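Local structure of open reading frame 2 (Aeromonas sobria, 3WQB) at residues T83-A88 with N135-L140. The protein probably acts as a dedicated chaperone for a secreted subtilisin-type serine protease, to which it binds as a propeptide-like partner. Numbering follows the deposited sequence.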
loop_
_atom_site.group_PDB
_atom_site.type_symbol
_atom_site.label_atom_id
_atom_site.label_comp_id
_atom_site.label_asym_id
_atom_site.label_seq_id
_atom_site.Cartn_x
_atom_site.Cartn_y
_atom_site.Cartn_z
ATOM N N THR B 83 -15.524 -18.951 -10.288
ATOM C CA THR B 83 -16.133 -18.557 -9.017
ATOM C C THR B 83 -16.987 -17.299 -9.169
ATOM O O THR B 83 -16.619 -16.367 -9.888
ATOM C CB THR B 83 -15.050 -18.368 -7.922
ATOM O OG1 THR B 83 -14.412 -19.626 -7.675
ATOM C CG2 THR B 83 -15.642 -17.843 -6.608
ATOM N N LEU B 84 -18.140 -17.314 -8.502
ATOM C CA LEU B 84 -19.018 -16.160 -8.375
ATOM C C LEU B 84 -19.052 -15.732 -6.919
ATOM O O LEU B 84 -19.213 -16.571 -6.024
ATOM C CB LEU B 84 -20.445 -16.515 -8.817
ATOM C CG LEU B 84 -20.679 -16.990 -10.249
ATOM C CD1 LEU B 84 -21.888 -17.905 -10.301
ATOM C CD2 LEU B 84 -20.874 -15.821 -11.177
ATOM N N LEU B 85 -18.892 -14.435 -6.681
ATOM C CA LEU B 85 -19.110 -13.863 -5.348
ATOM C C LEU B 85 -20.539 -13.358 -5.293
ATOM O O LEU B 85 -20.988 -12.656 -6.196
ATOM C CB LEU B 85 -18.145 -12.711 -5.057
ATOM C CG LEU B 85 -16.632 -12.918 -5.176
ATOM C CD1 LEU B 85 -15.935 -11.780 -4.458
ATOM C CD2 LEU B 85 -16.139 -14.248 -4.640
ATOM N N VAL B 86 -21.249 -13.734 -4.236
ATOM C CA VAL B 86 -22.652 -13.376 -4.065
ATOM C C VAL B 86 -22.853 -12.798 -2.666
ATOM O O VAL B 86 -22.434 -13.404 -1.676
ATOM C CB VAL B 86 -23.565 -14.619 -4.276
ATOM C CG1 VAL B 86 -24.994 -14.354 -3.832
ATOM C CG2 VAL B 86 -23.550 -15.043 -5.730
ATOM N N GLU B 87 -23.478 -11.625 -2.583
ATOM C CA GLU B 87 -23.803 -11.044 -1.283
ATOM C C GLU B 87 -25.114 -11.625 -0.754
ATOM O O GLU B 87 -26.206 -11.197 -1.137
ATOM C CB GLU B 87 -23.845 -9.517 -1.334
ATOM C CG GLU B 87 -23.887 -8.882 0.053
ATOM C CD GLU B 87 -23.543 -7.409 0.053
ATOM O OE1 GLU B 87 -23.707 -6.744 -0.993
ATOM O OE2 GLU B 87 -23.110 -6.913 1.118
ATOM N N ALA B 88 -24.979 -12.623 0.110
ATOM C CA ALA B 88 -26.111 -13.308 0.720
ATOM C C ALA B 88 -25.596 -14.039 1.946
ATOM O O ALA B 88 -24.424 -14.420 2.000
ATOM C CB ALA B 88 -26.720 -14.302 -0.260
ATOM N N ASN B 135 -26.755 -9.061 -5.446
ATOM C CA ASN B 135 -25.454 -8.526 -5.846
ATOM C C ASN B 135 -24.473 -9.661 -6.119
ATOM O O ASN B 135 -24.233 -10.506 -5.261
ATOM C CB ASN B 135 -24.897 -7.586 -4.772
ATOM C CG ASN B 135 -25.384 -6.154 -4.928
ATOM O OD1 ASN B 135 -26.564 -5.904 -5.175
ATOM N ND2 ASN B 135 -24.465 -5.203 -4.781
ATOM N N VAL B 136 -23.935 -9.682 -7.331
ATOM C CA VAL B 136 -23.064 -10.766 -7.782
ATOM C C VAL B 136 -21.839 -10.208 -8.513
ATOM O O VAL B 136 -21.927 -9.201 -9.206
ATOM C CB VAL B 136 -23.847 -11.776 -8.683
ATOM C CG1 VAL B 136 -24.506 -11.073 -9.874
ATOM C CG2 VAL B 136 -22.955 -12.919 -9.163
ATOM N N GLN B 137 -20.698 -10.873 -8.343
ATOM C CA GLN B 137 -19.487 -10.532 -9.076
ATOM C C GLN B 137 -18.861 -11.809 -9.624
ATOM O O GLN B 137 -18.613 -12.762 -8.879
ATOM C CB GLN B 137 -18.489 -9.782 -8.176
ATOM C CG GLN B 137 -17.198 -9.324 -8.879
ATOM C CD GLN B 137 -16.173 -8.740 -7.914
ATOM O OE1 GLN B 137 -16.187 -9.040 -6.727
ATOM N NE2 GLN B 137 -15.284 -7.895 -8.425
ATOM N N ILE B 138 -18.644 -11.834 -10.933
ATOM C CA ILE B 138 -17.903 -12.920 -11.568
ATOM C C ILE B 138 -16.420 -12.692 -11.306
ATOM O O ILE B 138 -15.883 -11.633 -11.644
ATOM C CB ILE B 138 -18.161 -12.960 -13.095
ATOM C CG1 ILE B 138 -19.652 -13.184 -13.368
ATOM C CG2 ILE B 138 -17.319 -14.051 -13.754
ATOM C CD1 ILE B 138 -20.095 -12.901 -14.793
ATOM N N GLU B 139 -15.761 -13.665 -10.680
ATOM C CA GLU B 139 -14.332 -13.505 -10.401
ATOM C C GLU B 139 -13.484 -13.554 -11.668
ATOM O O GLU B 139 -13.524 -14.527 -12.428
ATOM C CB GLU B 139 -13.815 -14.525 -9.391
ATOM C CG GLU B 139 -12.300 -14.415 -9.213
ATOM C CD GLU B 139 -11.757 -15.280 -8.111
ATOM O OE1 GLU B 139 -12.065 -16.486 -8.076
ATOM O OE2 GLU B 139 -10.982 -14.749 -7.298
ATOM N N LEU B 140 -12.723 -12.491 -11.874
ATOM C CA LEU B 140 -11.776 -12.401 -12.972
ATOM C C LEU B 140 -10.381 -12.367 -12.366
ATOM O O LEU B 140 -9.965 -11.357 -11.785
ATOM C CB LEU B 140 -12.054 -11.162 -13.829
ATOM C CG LEU B 140 -13.482 -11.042 -14.389
ATOM C CD1 LEU B 140 -13.670 -9.722 -15.138
ATOM C CD2 LEU B 140 -13.863 -12.237 -15.276
HETATM O O HOH W 1 -15.458 -16.617 -12.517
HETATM O O HOH W 2 -27.246 -9.293 -2.731
#
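Leu84 lays its CD2 methyl alongside Ile138, 3.6 Å from CG1, and the same methyl reaches CG2 of Val136, so one leucine branch spans two residues of the facing strand. Strands 83-87 and 136-141 are the first and last strands of a ferredoxin-like βαββαβ unit and neighbours in its sheet; segments 83-87 and 136-140 run antiparallel, their directions 155° apart. Leu84-Ile138 and Val86-Val136 are non-hydrogen-bonded pairs on the face covered by helix 122-131, where Leu84 meets Leu122 and Ile125 and Ile138 meets Ala126. Val136 holds CG2 anti to its backbone N, which sets this methyl 4.1 Å from CG2 of Val86.

Between them Leu85 and Gln137 form a hydrogen-bonded pair. Leu85 N donates to Gln137 O and Gln137 N returns the bond to Leu85 O. The side chains of this pair run side by side on the other face, the extended Gln137 (chi1 -177°) bringing OE1 to 3.6 Å from Leu85 CD1. That OE1 accepts a hydrogen bond from a backbone group of another protein chain in the complex. A basic side chain of that chain pairs with Glu87 OE2; this face is therefore a binding surface, as in the propeptides of subtilases.

At one end Glu87 N binds Asn135 O at 3.0 Å, and a water links Asn135 N to Glu87 O. At the other, Glu139 OE1, hydrogen-bonded to Ser81 OG, lies 3.5 Å from Thr83 CB. Thr83 O is doubly gripped, by Glu139 N at 2.9 Å and by a water that also donates to Glu139 O at 2.8 Å.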